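Side-chain contacts in hemin degrading factor (Pseudomonas aeruginosa, PDB 4MF9), which binds heme, probably passes it on inside the cell in a pathway with the heme oxygenase HemO, and appears able to degrade it: residues Leu70-Leu73 against Gly74-Gly77; Ala165-Pro168 against Leu169-Arg172; His215-His218 against Ala219-Lys222; His224-Gln227 against Arg228-Leu232; Gly246-Ala249 against Lys250-Ala254. All coordinates share one frame; numbering follows the deposited sequence.

How the contacts relate
Five local contacts, each between neighbours on one continuous piece of chain, follow one another in order. Contacts 1 and 2 belong to the first HemS/ChuX domain, contacts 4 and 5 to the second. Contact 1 is the end of helix 66-72 with the turn after it, and contact 2 is helix 166-173; their centres lie about 10 Å apart, and a salt bridge from Glu75 to Arg172 joins them. Contact 3 opens helix 217-224, and contact 4, also about 10 Å away between centres, is the link into helix 228-235. Contact 5, on helix 247-258, lies about 25 Å from contact 4 between centres and leans on the sheet containing strands 320-326 and 332-338. Of the five, contacts 3 and 4 are the ones that touch the heme.

Contact 1. Residues Leu70-Leu73 against Gly74-Gly77; sequences LPAL and GELG
The carbonyl oxygen of Leu73 is gripped twice: the backbone N of Leu76 donates to Leu73 O at 3.1 Å, and a water donates to the same oxygen at 2.7 Å. That water also donates to Gly77 O at 2.6 Å, so it ties the end of the turn back to its beginning. Two further bonds of the same three-residue spacing come before it. Glu75 N reaches Ala72 O at 2.8 Å, and Gly74 N reaches Pro71 O; in all three bonds the donor stands well above the carbonyl plane, by 58° at Leu73. This run of i to i-3 bonds is a 3-10 turn at the C-terminal end of helix 66-72, and it passes the chain toward strand 78-84. Gly77, with a positive phi of 70°, turns the backbone out of it.

Side chains follow the same spacing. The carboxylate of Glu75 lies over Ala72, with OE1 3.9 Å from Ala72 CB, because CG sits beside the backbone N (chi1 -72°) and the chain then runs extended. Its stronger partner is Arg172, which forms a salt bridge with OE1. On another side of the turn, CD2 of Leu73 meets CD1 of Leu76 at 3.9 Å, the two side chains crossing at a slant. Leu73 continues onto Val155 and Leu76 onto Leu157, both of strand 151-157.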
# COMPACT_ATOMS: atom_id res chain seq x y z
N LEU A 70 6.53 15.89 -3.14
CA LEU A 70 5.13 15.48 -2.98
C LEU A 70 4.08 16.51 -3.41
O LEU A 70 3.18 16.17 -4.15
CB LEU A 70 4.87 14.97 -1.55
CG LEU A 70 5.67 13.74 -1.15
CD1 LEU A 70 5.55 13.47 0.35
CD2 LEU A 70 5.22 12.52 -1.95
N PRO A 71 4.20 17.78 -2.96
CA PRO A 71 3.23 18.77 -3.46
C PRO A 71 3.37 18.96 -4.97
O PRO A 71 2.36 19.14 -5.66
CB PRO A 71 3.63 20.06 -2.74
CG PRO A 71 4.39 19.62 -1.55
CD PRO A 71 5.10 18.36 -1.96
N ALA A 72 4.60 18.91 -5.47
CA ALA A 72 4.86 19.12 -6.90
C ALA A 72 4.16 18.10 -7.80
O ALA A 72 3.81 18.41 -8.94
CB ALA A 72 6.36 19.14 -7.18
N LEU A 73 3.92 16.92 -7.30
CA LEU A 73 3.26 15.94 -8.11
C LEU A 73 1.89 16.40 -8.50
O LEU A 73 1.34 15.92 -9.40
CB LEU A 73 3.19 14.60 -7.42
CG LEU A 73 4.50 13.91 -7.16
CD1 LEU A 73 4.39 12.60 -6.37
CD2 LEU A 73 5.31 13.70 -8.38
N GLY A 74 1.36 17.33 -7.73
CA GLY A 74 0.07 17.91 -8.05
C GLY A 74 0.08 18.68 -9.36
O GLY A 74 -0.97 18.93 -9.96
N GLU A 75 1.26 19.06 -9.80
CA GLU A 75 1.45 19.79 -11.04
C GLU A 75 1.08 18.91 -12.24
O GLU A 75 0.83 19.38 -13.28
CB GLU A 75 2.88 20.33 -11.09
CG GLU A 75 3.18 21.48 -10.13
CD GLU A 75 4.66 21.74 -9.80
OE1 GLU A 75 5.55 21.17 -10.42
OE2 GLU A 75 4.94 22.52 -8.88
N LEU A 76 1.09 17.61 -12.03
CA LEU A 76 0.94 16.65 -13.12
C LEU A 76 -0.51 16.35 -13.50
O LEU A 76 -0.75 15.62 -14.45
CB LEU A 76 1.64 15.34 -12.75
CG LEU A 76 3.13 15.50 -12.46
CD1 LEU A 76 3.71 14.24 -11.86
CD2 LEU A 76 3.88 15.88 -13.73
N GLY A 77 -1.47 16.92 -12.77
CA GLY A 77 -2.87 16.62 -13.03
C GLY A 77 -3.22 15.20 -12.64
O GLY A 77 -2.55 14.62 -11.79
O HOH W 1 -1.30 15.45 -9.72

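Contact 2. Residues Ala165-Pro168 against Leu169-Arg172; sequences AWEP and LVER
Ala165 opens the turn by accepting at its carbonyl oxygen from Leu169 N, 3.1 Å away, while CB of Leu169 packs against the same oxygen. Trp166 O accepts in turn from Val170 N at 3.0 Å, and the tryptophan side chain makes the main apolar contact. With CG anti to the backbone N (chi1 178°), the indole leans toward the following turn and presents one face to Val170. CG2 of Val170 sits over that face, 4.0 Å from the centroid of the six-membered ring of Trp166 and 21° off its normal, a CH-pi contact displaced toward the rim; the nearest ring atom, CE2, is 3.8 Å from CG2. Arg140 adds a cation-pi contact to the ring, and both Trp166 and Val170 rest on Ala129 of strand 124-133.

These i to i+4 bonds run through nearly all of the short helix 166-173, packed on the sheet through its buried side. Glu167 holds Glu171 N at its carbonyl oxygen with a bond of 3.0 Å, and its side chain bends at chi2, which brings OE1 to 4.1 Å from Val170 CB. Pro168 O accepts from Arg172 N at 3.1 Å. The chain of Arg172 bends at chi3 and runs back alongside Pro168, its NH2 finding an outside partner in Glu75, whereas its buried NE has none.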
# COMPACT_ATOMS: atom_id res chain seq x y z
N ALA A 165 4.25 19.40 -17.45
CA ALA A 165 4.75 19.65 -16.11
C ALA A 165 5.94 18.75 -15.84
O ALA A 165 6.77 19.05 -14.98
CB ALA A 165 3.64 19.41 -15.08
N TRP A 166 6.03 17.66 -16.61
CA TRP A 166 7.05 16.63 -16.39
C TRP A 166 8.50 17.12 -16.36
O TRP A 166 9.18 17.02 -15.33
CB TRP A 166 6.89 15.51 -17.42
CG TRP A 166 7.92 14.42 -17.30
CD1 TRP A 166 9.00 14.21 -18.11
CD2 TRP A 166 7.96 13.39 -16.30
NE1 TRP A 166 9.71 13.12 -17.67
CE2 TRP A 166 9.10 12.60 -16.56
CE3 TRP A 166 7.15 13.07 -15.20
CZ2 TRP A 166 9.44 11.49 -15.78
CZ3 TRP A 166 7.49 11.97 -14.43
CH2 TRP A 166 8.62 11.20 -14.72
N GLU A 167 8.97 17.73 -17.44
CA GLU A 167 10.36 18.08 -17.48
C GLU A 167 10.82 19.11 -16.48
O GLU A 167 11.81 18.94 -15.86
CB GLU A 167 10.81 18.39 -18.87
CG GLU A 167 12.18 17.80 -19.18
CD GLU A 167 12.22 16.28 -19.22
OE1 GLU A 167 12.91 15.69 -18.37
OE2 GLU A 167 11.60 15.69 -20.11
N PRO A 168 10.05 20.15 -16.29
CA PRO A 168 10.44 21.13 -15.26
C PRO A 168 10.45 20.52 -13.86
O PRO A 168 11.28 20.90 -13.03
CB PRO A 168 9.33 22.18 -15.35
CG PRO A 168 8.86 22.10 -16.75
CD PRO A 168 8.92 20.64 -17.09
N LEU A 169 9.54 19.60 -13.60
CA LEU A 169 9.57 18.92 -12.34
C LEU A 169 10.81 18.11 -12.14
O LEU A 169 11.45 18.22 -11.13
CB LEU A 169 8.37 18.01 -12.26
CG LEU A 169 7.84 17.59 -10.92
CD1 LEU A 169 6.53 16.92 -11.22
CD2 LEU A 169 8.80 16.57 -10.45
N VAL A 170 11.16 17.34 -13.14
CA VAL A 170 12.37 16.52 -13.07
C VAL A 170 13.64 17.37 -12.86
O VAL A 170 14.44 17.08 -11.97
CB VAL A 170 12.49 15.61 -14.32
CG1 VAL A 170 13.88 15.01 -14.40
CG2 VAL A 170 11.44 14.50 -14.28
N GLU A 171 13.77 18.44 -13.62
CA GLU A 171 14.97 19.29 -13.54
C GLU A 171 15.13 19.93 -12.19
O GLU A 171 16.20 19.99 -11.69
CB GLU A 171 15.07 20.32 -14.69
CG GLU A 171 15.84 21.60 -14.38
CD GLU A 171 17.36 21.41 -14.41
OE1 GLU A 171 18.07 22.37 -14.09
OE2 GLU A 171 17.82 20.34 -14.81
N ARG A 172 14.05 20.40 -11.62
CA ARG A 172 14.03 21.05 -10.32
C ARG A 172 14.43 20.11 -9.18
O ARG A 172 15.09 20.52 -8.22
CB ARG A 172 12.63 21.62 -10.07
CG ARG A 172 12.38 22.13 -8.66
CD ARG A 172 11.07 22.90 -8.63
NE ARG A 172 10.11 22.36 -9.59
CZ ARG A 172 8.91 22.88 -9.83
NH1 ARG A 172 8.52 23.97 -9.17
NH2 ARG A 172 8.11 22.32 -10.72

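Contact 3. Residues His215-His218 against Ala219-Lys222; sequences HHFH and ALLK. With HEM (protoporphyrin IX containing Fe), chain C.
His215 NE2 is the axial ligand of the heme iron, 2.3 Å away, and the residue lies just ahead of helix 217-224, whose first turns make up this contact. Asp213 accepts a hydrogen bond from ND1 on the other side of the imidazole, which helps to fix the ring's rotation and would probably make it a more electron-rich ligand. A water accepts from Ala219 N at 3.2 Å; its approach to His215 O, at 2.4 Å, is unusually short, so a bridge between the two is doubtful. Helical bonds follow, Leu221 N to Phe217 O and Lys222 N to His218 O, each 3.1 Å long, with a weak one from Leu220 N to His216 O.

On the buried side, a chi1 of -170° lets the ring of Phe217 lean toward the next turn. Both methyls of Leu221 approach the ring at a slant, CD2 lying 3.9 Å from Phe217 CE2, while Leu220 CD2 nears Phe217 CD1. Trp208 adds an edge-to-face contact with this ring and Lys313 a cation-pi one. On the exposed side, Lys222 bends at chi3 and chi4 until its NZ stands 3.5 Å from CD2 of His218.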
# COMPACT_ATOMS: atom_id res chain seq x y z
N HIS A 215 -7.36 4.97 15.31
CA HIS A 215 -5.97 5.40 15.18
C HIS A 215 -5.08 5.09 16.37
O HIS A 215 -3.90 5.19 16.26
CB HIS A 215 -5.89 6.84 14.80
CG HIS A 215 -6.42 7.10 13.44
ND1 HIS A 215 -7.73 7.45 13.22
CD2 HIS A 215 -5.84 7.00 12.23
CE1 HIS A 215 -7.91 7.60 11.92
NE2 HIS A 215 -6.77 7.33 11.31
N HIS A 216 -5.68 4.73 17.47
CA HIS A 216 -4.97 4.47 18.70
C HIS A 216 -4.66 3.01 18.87
O HIS A 216 -4.10 2.59 19.83
CB HIS A 216 -5.87 4.90 19.85
CG HIS A 216 -6.23 6.34 19.83
ND1 HIS A 216 -5.57 7.26 19.07
CD2 HIS A 216 -7.15 7.02 20.54
CE1 HIS A 216 -6.11 8.44 19.27
NE2 HIS A 216 -7.08 8.31 20.14
N PHE A 217 -5.09 2.22 17.93
CA PHE A 217 -4.94 0.77 18.03
C PHE A 217 -3.46 0.41 18.06
O PHE A 217 -3.01 -0.37 18.90
CB PHE A 217 -5.65 0.09 16.87
CG PHE A 217 -5.76 -1.41 17.01
CD1 PHE A 217 -6.62 -1.98 17.94
CD2 PHE A 217 -5.01 -2.25 16.20
CE1 PHE A 217 -6.73 -3.36 18.05
CE2 PHE A 217 -5.10 -3.62 16.31
CZ PHE A 217 -5.96 -4.18 17.23
N HIS A 218 -2.71 1.03 17.20
CA HIS A 218 -1.33 0.69 17.07
C HIS A 218 -0.58 0.87 18.39
O HIS A 218 0.15 0.04 18.81
CB HIS A 218 -0.76 1.60 16.00
CG HIS A 218 0.39 1.02 15.30
ND1 HIS A 218 0.31 -0.17 14.62
CD2 HIS A 218 1.68 1.40 15.23
CE1 HIS A 218 1.50 -0.49 14.16
NE2 HIS A 218 2.34 0.46 14.50
N ALA A 219 -0.80 1.97 19.03
CA ALA A 219 -0.16 2.21 20.28
C ALA A 219 -0.54 1.17 21.31
O ALA A 219 0.21 0.92 22.13
CB ALA A 219 -0.47 3.62 20.73
N LEU A 220 -1.74 0.67 21.25
CA LEU A 220 -2.23 -0.35 22.16
C LEU A 220 -1.47 -1.66 21.99
O LEU A 220 -1.14 -2.33 22.92
CB LEU A 220 -3.74 -0.54 21.92
CG LEU A 220 -4.42 -1.73 22.57
CD1 LEU A 220 -4.43 -1.70 24.08
CD2 LEU A 220 -5.79 -2.00 22.01
N LEU A 221 -1.19 -2.02 20.76
CA LEU A 221 -0.39 -3.17 20.52
C LEU A 221 1.03 -3.00 21.05
O LEU A 221 1.58 -3.84 21.64
CB LEU A 221 -0.35 -3.43 19.02
CG LEU A 221 -1.61 -3.69 18.22
CD1 LEU A 221 -1.18 -3.79 16.79
CD2 LEU A 221 -2.33 -4.96 18.67
N LYS A 222 1.58 -1.84 20.80
CA LYS A 222 2.93 -1.54 21.25
C LYS A 222 2.98 -1.64 22.75
O LYS A 222 3.89 -2.14 23.31
CB LYS A 222 3.37 -0.17 20.73
CG LYS A 222 4.84 -0.16 20.37
CD LYS A 222 5.35 1.21 19.99
CE LYS A 222 5.28 1.46 18.50
NZ LYS A 222 3.94 1.22 17.96
CHA HEM C . -8.47 4.44 9.45
CHB HEM C . -10.02 8.67 7.98
CHC HEM C . -5.69 10.53 8.94
CHD HEM C . -3.96 6.07 9.25
C1A HEM C . -9.29 5.46 9.05
C2A HEM C . -10.69 5.37 8.86
C3A HEM C . -11.11 6.55 8.48
C4A HEM C . -9.98 7.36 8.37
CMA HEM C . -12.54 6.90 8.15
CAA HEM C . -11.58 4.20 9.09
CBA HEM C . -12.86 4.44 9.94
CGA HEM C . -12.42 4.61 11.35
O1A HEM C . -12.87 5.51 12.05
O2A HEM C . -11.61 3.83 11.77
C1B HEM C . -8.92 9.50 8.16
C2B HEM C . -9.07 10.88 7.90
C3B HEM C . -7.89 11.45 8.16
C4B HEM C . -6.99 10.35 8.59
CMB HEM C . -10.33 11.56 7.46
CAB HEM C . -7.66 12.92 8.02
CBB HEM C . -6.52 13.48 7.73
C1C HEM C . -4.83 9.51 9.12
C2C HEM C . -3.50 9.65 9.45
C3C HEM C . -2.98 8.39 9.55
C4C HEM C . -4.02 7.45 9.27
CMC HEM C . -2.77 10.94 9.69
CAC HEM C . -1.61 8.07 9.87
CBC HEM C . -1.25 6.83 9.71
C1D HEM C . -5.07 5.23 9.36
C2D HEM C . -5.00 3.76 9.60
C3D HEM C . -6.26 3.34 9.67
C4D HEM C . -7.09 4.53 9.46
CMD HEM C . -3.80 2.86 9.77
CAD HEM C . -6.72 1.92 9.90
CBD HEM C . -7.19 1.78 11.35
CGD HEM C . -7.36 0.41 11.94
O1D HEM C . -8.43 0.22 12.48
O2D HEM C . -6.51 -0.46 11.94
NA HEM C . -8.86 6.69 8.73
NB HEM C . -7.68 9.21 8.58
NC HEM C . -5.10 8.21 9.03
ND HEM C . -6.34 5.62 9.27
FE HEM C . -6.96 7.32 8.99
O HOH W 2 -1.81 4.54 17.35

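Contact 4. Residues His224-Gln227 against Arg228-Leu232; sequences HGAQ and RTQAL. With HEM (protoporphyrin IX containing Fe), chain C.
The side-chain amides of Gln227 and Gln230 are turned 64° against each other, and a water spans them, donating to Gln227 OE1 at 3.0 Å and to Gln230 OE1 at 2.7 Å; other acceptors nearby may compete for its protons. Gln230 OE1 also takes the backbone N-H of Gln227, with N 3.0 Å away and tilted only 16° from the amide plane, and it lies 3.4 Å from Ala226 CA. Gln230 OE1 gets there because Gln230 CG points opposite to its own backbone N (chi1 -176°) and the chain runs extended back toward the start of the helix. The NE2 end of that amide is held by Asp196 and by the carbonyl of Leu194. The third flat group, the guanidinium of Arg228, receives heme propionate oxygen O2D at its edge and in its plane, through a weak bond from NH1 of 3.4 Å.

Gln227 is the N-cap residue of helix 228-235, and the side chain three residues on answers its N-H, as the second half of a capping box does. Gln227 O accepts from Ala231 N at 2.9 Å and starts the helical bonding. Just before it, Gly225 closes helix 217-224 in a Schellman motif with a positive phi, and between them Ala226 CB faces Ala231 CB at 4.3 Å.

Arg228 NH1 has a stronger partner in Glu324, a salt bridge. The guanidinium is therefore shared between a protein carboxylate and the propionate, and Glu324 probably helps position it for the heme while offsetting part of its charge.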
# COMPACT_ATOMS: atom_id res chain seq x y z
N HIS A 224 1.33 -3.53 24.86
CA HIS A 224 1.35 -4.86 25.42
C HIS A 224 2.30 -5.81 24.72
O HIS A 224 2.39 -6.95 25.01
CB HIS A 224 -0.06 -5.43 25.53
CG HIS A 224 -1.03 -4.49 26.16
ND1 HIS A 224 -1.74 -3.58 25.44
CD2 HIS A 224 -1.40 -4.30 27.44
CE1 HIS A 224 -2.48 -2.84 26.23
NE2 HIS A 224 -2.31 -3.28 27.45
N GLY A 225 3.04 -5.28 23.77
CA GLY A 225 4.02 -6.05 23.07
C GLY A 225 3.48 -7.15 22.18
O GLY A 225 4.13 -8.08 21.95
N ALA A 226 2.27 -6.99 21.70
CA ALA A 226 1.64 -8.05 20.92
C ALA A 226 1.70 -7.78 19.42
O ALA A 226 1.56 -6.64 18.99
CB ALA A 226 0.20 -8.25 21.37
N GLN A 227 1.89 -8.84 18.65
CA GLN A 227 1.70 -8.79 17.18
C GLN A 227 0.21 -8.62 16.86
O GLN A 227 -0.61 -8.96 17.65
CB GLN A 227 2.19 -10.03 16.46
CG GLN A 227 3.52 -10.55 16.91
CD GLN A 227 4.56 -9.49 16.80
OE1 GLN A 227 5.10 -9.03 17.78
NE2 GLN A 227 4.80 -9.07 15.62
N ARG A 228 -0.09 -8.06 15.72
CA ARG A 228 -1.45 -7.76 15.42
C ARG A 228 -2.36 -9.03 15.40
O ARG A 228 -3.39 -9.04 15.97
CB ARG A 228 -1.59 -7.04 14.10
CG ARG A 228 -3.01 -6.56 13.90
CD ARG A 228 -3.42 -5.81 12.65
NE ARG A 228 -3.19 -4.43 12.83
CZ ARG A 228 -4.05 -3.42 12.78
NH1 ARG A 228 -5.30 -3.54 12.49
NH2 ARG A 228 -3.59 -2.27 13.02
N THR A 229 -1.92 -10.07 14.75
CA THR A 229 -2.69 -11.31 14.68
C THR A 229 -2.81 -11.92 16.07
O THR A 229 -3.83 -12.49 16.44
CB THR A 229 -2.05 -12.32 13.72
OG1 THR A 229 -0.71 -12.61 14.13
CG2 THR A 229 -2.03 -11.74 12.33
N GLN A 230 -1.75 -11.80 16.84
CA GLN A 230 -1.70 -12.27 18.20
C GLN A 230 -2.74 -11.58 19.07
O GLN A 230 -3.39 -12.24 19.81
CB GLN A 230 -0.32 -12.01 18.77
CG GLN A 230 -0.03 -12.50 20.14
CD GLN A 230 1.44 -12.38 20.47
OE1 GLN A 230 2.02 -11.34 20.30
NE2 GLN A 230 2.01 -13.43 20.94
N ALA A 231 -2.88 -10.27 18.95
CA ALA A 231 -3.89 -9.56 19.73
C ALA A 231 -5.31 -9.96 19.32
O ALA A 231 -6.19 -10.05 20.16
CB ALA A 231 -3.70 -8.08 19.61
N LEU A 232 -5.53 -10.16 18.02
CA LEU A 232 -6.84 -10.57 17.52
C LEU A 232 -7.23 -11.91 18.14
O LEU A 232 -8.35 -12.10 18.60
CB LEU A 232 -6.84 -10.68 16.00
CG LEU A 232 -6.47 -9.42 15.23
CD1 LEU A 232 -6.61 -9.61 13.72
CD2 LEU A 232 -7.29 -8.25 15.72
CHA HEM C . -8.47 4.44 9.45
CHB HEM C . -10.02 8.67 7.98
CHC HEM C . -5.69 10.53 8.94
CHD HEM C . -3.96 6.07 9.25
C1A HEM C . -9.29 5.46 9.05
C2A HEM C . -10.69 5.37 8.86
C3A HEM C . -11.11 6.55 8.48
C4A HEM C . -9.98 7.36 8.37
CMA HEM C . -12.54 6.90 8.15
CAA HEM C . -11.58 4.20 9.09
CBA HEM C . -12.86 4.44 9.94
CGA HEM C . -12.42 4.61 11.35
O1A HEM C . -12.87 5.51 12.05
O2A HEM C . -11.61 3.83 11.77
C1B HEM C . -8.92 9.50 8.16
C2B HEM C . -9.07 10.88 7.90
C3B HEM C . -7.89 11.45 8.16
C4B HEM C . -6.99 10.35 8.59
CMB HEM C . -10.33 11.56 7.46
CAB HEM C . -7.66 12.92 8.02
CBB HEM C . -6.52 13.48 7.73
C1C HEM C . -4.83 9.51 9.12
C2C HEM C . -3.50 9.65 9.45
C3C HEM C . -2.98 8.39 9.55
C4C HEM C . -4.02 7.45 9.27
CMC HEM C . -2.77 10.94 9.69
CAC HEM C . -1.61 8.07 9.87
CBC HEM C . -1.25 6.83 9.71
C1D HEM C . -5.07 5.23 9.36
C2D HEM C . -5.00 3.76 9.60
C3D HEM C . -6.26 3.34 9.67
C4D HEM C . -7.09 4.53 9.46
CMD HEM C . -3.80 2.86 9.77
CAD HEM C . -6.72 1.92 9.90
CBD HEM C . -7.19 1.78 11.35
CGD HEM C . -7.36 0.41 11.94
O1D HEM C . -8.43 0.22 12.48
O2D HEM C . -6.51 -0.46 11.94
NA HEM C . -8.86 6.69 8.73
NB HEM C . -7.68 9.21 8.58
NC HEM C . -5.10 8.21 9.03
ND HEM C . -6.34 5.62 9.27
FE HEM C . -6.96 7.32 8.99
O HOH W 3 4.66 -10.69 20.29

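Contact 5. Residues Gly246-Ala249 against Lys250-Ala254; sequences GDLA and KLFEA
The charged ends of Lys250 and Asp247 are joined by a water, which accepts from Lys250 NZ at 3.0 Å and donates to Asp247 OD1 at 2.7 Å. Asp247 OD1 and Lys250 NZ themselves stay 4.4 Å apart, too far for a salt bridge, so their attraction is probably modest. A chi1 of -74° turns the lysine chain back along the helix, and Lys250 CD passes 3.4 Å from Gly246 O.

The backbone acceptors are met in sequence. Asp247 O takes Leu251 N at 3.0 Å, Leu248 O takes Phe252 N, and Ala249 O takes Glu253 N at 3.0 Å. Gly246 N finds its acceptor outside, in the side chain of Asp244.

On the apolar side, Leu248 and Phe252 lie alongside each other and point the same way, CD1 of the leucine 4.0 Å from CE2 of the ring; Ala249 CA stands at that ring's edge. Both rest on Leu336 of strand 332-338, and Leu251 reaches Trp350 and Leu353 of helix 348-355. The pattern is that of the first turns of an amphipathic alpha-helix, here helix 247-258, with its apolar side on an antiparallel sheet.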
# COMPACT_ATOMS: atom_id res chain seq x y z
N GLY A 246 -11.72 -17.65 2.11
CA GLY A 246 -12.40 -17.42 0.84
C GLY A 246 -13.54 -16.42 0.96
O GLY A 246 -14.11 -16.01 -0.05
N ASP A 247 -13.94 -16.08 2.17
CA ASP A 247 -15.01 -15.11 2.39
C ASP A 247 -14.69 -13.70 1.86
O ASP A 247 -15.58 -12.98 1.54
CB ASP A 247 -15.48 -15.08 3.86
CG ASP A 247 -16.37 -16.27 4.24
OD1 ASP A 247 -16.69 -17.03 3.36
OD2 ASP A 247 -16.75 -16.42 5.40
N LEU A 248 -13.43 -13.28 1.91
CA LEU A 248 -13.09 -11.92 1.52
C LEU A 248 -13.55 -11.58 0.10
O LEU A 248 -14.15 -10.52 -0.11
CB LEU A 248 -11.59 -11.67 1.68
CG LEU A 248 -11.09 -10.29 1.24
CD1 LEU A 248 -11.74 -9.15 2.02
CD2 LEU A 248 -9.60 -10.25 1.36
N ALA A 249 -13.31 -12.47 -0.85
CA ALA A 249 -13.76 -12.25 -2.23
C ALA A 249 -15.29 -12.17 -2.31
O ALA A 249 -15.86 -11.38 -3.08
CB ALA A 249 -13.25 -13.36 -3.14
N LYS A 250 -15.94 -12.99 -1.53
CA LYS A 250 -17.38 -13.06 -1.47
C LYS A 250 -17.99 -11.80 -0.97
O LYS A 250 -18.97 -11.41 -1.44
CB LYS A 250 -17.83 -14.24 -0.69
CG LYS A 250 -17.66 -15.52 -1.45
CD LYS A 250 -17.39 -16.65 -0.54
CE LYS A 250 -17.56 -17.95 -1.25
NZ LYS A 250 -18.01 -19.00 -0.35
N LEU A 251 -17.34 -11.16 0.01
CA LEU A 251 -17.78 -9.87 0.54
C LEU A 251 -17.68 -8.76 -0.52
O LEU A 251 -18.58 -7.92 -0.63
CB LEU A 251 -17.02 -9.49 1.82
CG LEU A 251 -17.51 -8.22 2.51
CD1 LEU A 251 -17.40 -8.32 4.01
CD2 LEU A 251 -16.71 -7.02 2.02
N PHE A 252 -16.58 -8.75 -1.27
CA PHE A 252 -16.45 -7.84 -2.40
C PHE A 252 -17.62 -8.04 -3.37
O PHE A 252 -18.28 -7.08 -3.77
CB PHE A 252 -15.13 -8.08 -3.15
CG PHE A 252 -13.95 -7.31 -2.59
CD1 PHE A 252 -13.87 -5.93 -2.72
CD2 PHE A 252 -12.90 -7.98 -1.96
CE1 PHE A 252 -12.77 -5.22 -2.22
CE2 PHE A 252 -11.81 -7.28 -1.46
CZ PHE A 252 -11.74 -5.90 -1.59
N GLU A 253 -17.89 -9.30 -3.69
CA GLU A 253 -18.94 -9.67 -4.62
C GLU A 253 -20.29 -9.20 -4.13
O GLU A 253 -21.06 -8.62 -4.84
CB GLU A 253 -18.92 -11.18 -4.78
CG GLU A 253 -18.04 -11.62 -5.90
CD GLU A 253 -17.65 -13.06 -5.87
OE1 GLU A 253 -17.84 -13.73 -4.87
OE2 GLU A 253 -17.10 -13.53 -6.87
N ALA A 254 -20.53 -9.37 -2.84
CA ALA A 254 -21.79 -8.94 -2.24
C ALA A 254 -21.88 -7.42 -2.21
O ALA A 254 -22.94 -6.86 -2.47
CB ALA A 254 -21.92 -9.51 -0.83
O HOH W 4 -15.65 -18.76 1.51